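4-methyl-5(B-hydroxyethyl)-thiazole monophosphate biosynthesis enzyme (Vibrio cholerae O1 biovar El Tor, PDB 3OT1) belongs to the DJ-1/PfpI family and probably takes part in making the thiazole phosphate precursor of thiamine. Local coordinates at residues Arg11-Val16 with Thr40-Gly45. Residues are numbered along the deposited sequence; the frame is centred on the assembly and turned at random. Where two conformers were deposited one is given.
Sequences RILVPV and TMAAVG. With NA (sodium ion), chain D.
Leu-13 and Ala-42 make the closest side-chain contact between the neighbouring parallel strands 11-16 and 38-43. The leucine holds CG anti to its own backbone N (chi1 -180°), and CD1 reaches diagonally along the sheet to lie 3.7 Å from Ala-42 CB and 3.5 Å from the carbonyl Thr-40 O. Pro-15, beside Ala-42, shares this face, which helix 91-102 covers through Leu-93, Leu-96 and Phe-100. Five backbone hydrogen bonds lace the strands together, from Ile-12 O to Val-44 N. The bond from Val-14 N to Thr-40 O is short (2.8 Å) and nearly straight at the hydrogen, 174°, whereas Ala-42 N sits 3.1 Å from Val-14 O and meets it from above the carbonyl plane. Val-14 O also receives the CA-H of Met-41. Having no N-H, Pro-15 donates nothing through its nitrogen, but its CA lies 3.2 Å from Ala-42 O, the acceptor for Val-16 N. The two strands and helix 22-34 form the opening beta-alpha-beta unit of the DJ-1/PfpI alpha/beta fold, with the helix on the face of Val-14, Val-16, Met-41 and Ala-43. Side chain against side chain, the strands meet more loosely there: Val-16 CG2 is 4.3 Å from Ala-43 CB. Helix residues Thr-25 and Val-29 touch Val-16 and the selenomethionine Met-41, respectively. The partly exposed margins are Thr-40 at one end and Val-44 and Gly-45 at the other. At the second of these, Val-44 N bonds to Val-16 O, and the carbonyls Ala-43 O and Gly-45 O bind a sodium ion with a water, Thr-63 and Glu-65; Gly-45 O is 2.1 Å from the metal.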
loop_
_atom_site.group_PDB
_atom_site.type_symbol
_atom_site.label_atom_id
_atom_site.label_comp_id
_atom_site.label_asym_id
_atom_site.label_seq_id
_atom_site.Cartn_x
_atom_site.Cartn_y
_atom_site.Cartn_z
ATOM N N ARG B 11 -20.323 2.598 4.462
ATOM C CA ARG B 11 -19.532 3.473 5.294
ATOM C C ARG B 11 -18.580 2.654 6.141
ATOM O O ARG B 11 -19.007 1.751 6.883
ATOM C CB ARG B 11 -20.411 4.290 6.224
ATOM C CG ARG B 11 -21.447 5.141 5.517
ATOM C CD ARG B 11 -22.607 5.485 6.441
ATOM N NE ARG B 11 -23.324 4.288 6.874
ATOM C CZ ARG B 11 -24.313 4.299 7.763
ATOM N NH1 ARG B 11 -24.699 5.453 8.330
ATOM N NH2 ARG B 11 -24.894 3.154 8.099
ATOM N N ILE B 12 -17.291 2.946 6.038
ATOM C CA ILE B 12 -16.267 2.158 6.724
ATOM C C ILE B 12 -15.465 3.056 7.650
ATOM O O ILE B 12 -15.010 4.109 7.226
ATOM C CB ILE B 12 -15.268 1.519 5.727
ATOM C CG1 ILE B 12 -15.975 0.975 4.463
ATOM C CG2 ILE B 12 -14.373 0.493 6.506
ATOM C CD1 ILE B 12 -16.818 -0.201 4.733
ATOM N N LEU B 13 -15.293 2.626 8.890
ATOM C CA LEU B 13 -14.419 3.293 9.847
ATOM C C LEU B 13 -13.066 2.584 9.893
ATOM O O LEU B 13 -13.033 1.384 10.088
ATOM C CB LEU B 13 -15.073 3.287 11.229
ATOM C CG LEU B 13 -14.264 3.958 12.326
ATOM C CD1 LEU B 13 -13.992 5.428 12.004
ATOM C CD2 LEU B 13 -14.976 3.843 13.645
ATOM N N VAL B 14 -11.993 3.365 9.687
ATOM C CA VAL B 14 -10.640 2.860 9.741
ATOM C C VAL B 14 -9.886 3.638 10.826
ATOM O O VAL B 14 -9.368 4.739 10.584
ATOM C CB VAL B 14 -9.923 2.996 8.376
ATOM C CG1 VAL B 14 -8.502 2.447 8.460
ATOM C CG2 VAL B 14 -10.739 2.328 7.270
ATOM N N PRO B 15 -9.781 3.068 12.036
ATOM C CA PRO B 15 -8.977 3.712 13.069
ATOM C C PRO B 15 -7.496 3.655 12.727
ATOM O O PRO B 15 -7.021 2.699 12.122
ATOM C CB PRO B 15 -9.280 2.876 14.308
ATOM C CG PRO B 15 -10.609 2.189 13.992
ATOM C CD PRO B 15 -10.469 1.865 12.542
ATOM N N VAL B 16 -6.784 4.700 13.131
ATOM C CA VAL B 16 -5.357 4.768 13.006
ATOM C C VAL B 16 -4.757 5.263 14.302
ATOM O O VAL B 16 -5.392 5.999 15.062
ATOM C CB VAL B 16 -4.928 5.673 11.811
ATOM C CG1 VAL B 16 -5.363 5.062 10.498
ATOM C CG2 VAL B 16 -5.393 7.097 11.993
ATOM N N THR B 40 -13.836 6.642 6.488
ATOM C CA THR B 40 -13.429 7.599 7.486
ATOM C C THR B 40 -12.240 7.063 8.265
ATOM O O THR B 40 -12.357 6.060 8.962
ATOM C CB THR B 40 -14.580 7.879 8.482
ATOM O OG1 THR B 40 -15.723 8.354 7.758
ATOM C CG2 THR B 40 -14.169 8.896 9.533
HETATM N N MSE B 41 -11.122 7.769 8.177
HETATM C CA MSE B 41 -9.981 7.512 9.040
HETATM C C MSE B 41 -10.156 8.304 10.322
HETATM O O MSE B 41 -10.460 9.501 10.271
HETATM C CB MSE B 41 -8.697 7.916 8.310
HETATM C CG MSE B 41 -8.429 7.100 7.055
HETATM SE SE MSE B 41 -7.012 7.853 5.948
HETATM C CE MSE B 41 -5.696 7.982 7.460
ATOM N N ALA B 42 -9.961 7.643 11.471
ATOM C CA ALA B 42 -10.173 8.270 12.767
ATOM C C ALA B 42 -8.994 7.952 13.689
ATOM O O ALA B 42 -8.624 6.790 13.830
ATOM C CB ALA B 42 -11.489 7.793 13.407
ATOM N N ALA B 43 -8.432 8.979 14.321
ATOM C CA ALA B 43 -7.195 8.816 15.064
ATOM C C ALA B 43 -7.425 8.516 16.541
ATOM O O ALA B 43 -8.197 9.221 17.201
ATOM C CB ALA B 43 -6.300 10.058 14.946
ATOM N N VAL B 44 -6.702 7.528 17.059
ATOM C CA VAL B 44 -6.590 7.293 18.482
ATOM C C VAL B 44 -5.634 8.350 19.047
ATOM O O VAL B 44 -4.566 8.596 18.484
ATOM C CB VAL B 44 -6.092 5.868 18.748
ATOM C CG1 VAL B 44 -5.829 5.624 20.219
ATOM C CG2 VAL B 44 -7.097 4.860 18.184
ATOM N N GLY B 45 -6.021 8.943 20.174
ATOM C CA GLY B 45 -5.234 9.979 20.822
ATOM C C GLY B 45 -5.753 11.361 20.559
ATOM O O GLY B 45 -6.874 11.506 20.106
HETATM NA NA NA D . -8.454 10.801 18.840
HETATM O O HOH W 1 -7.665 12.503 17.297
#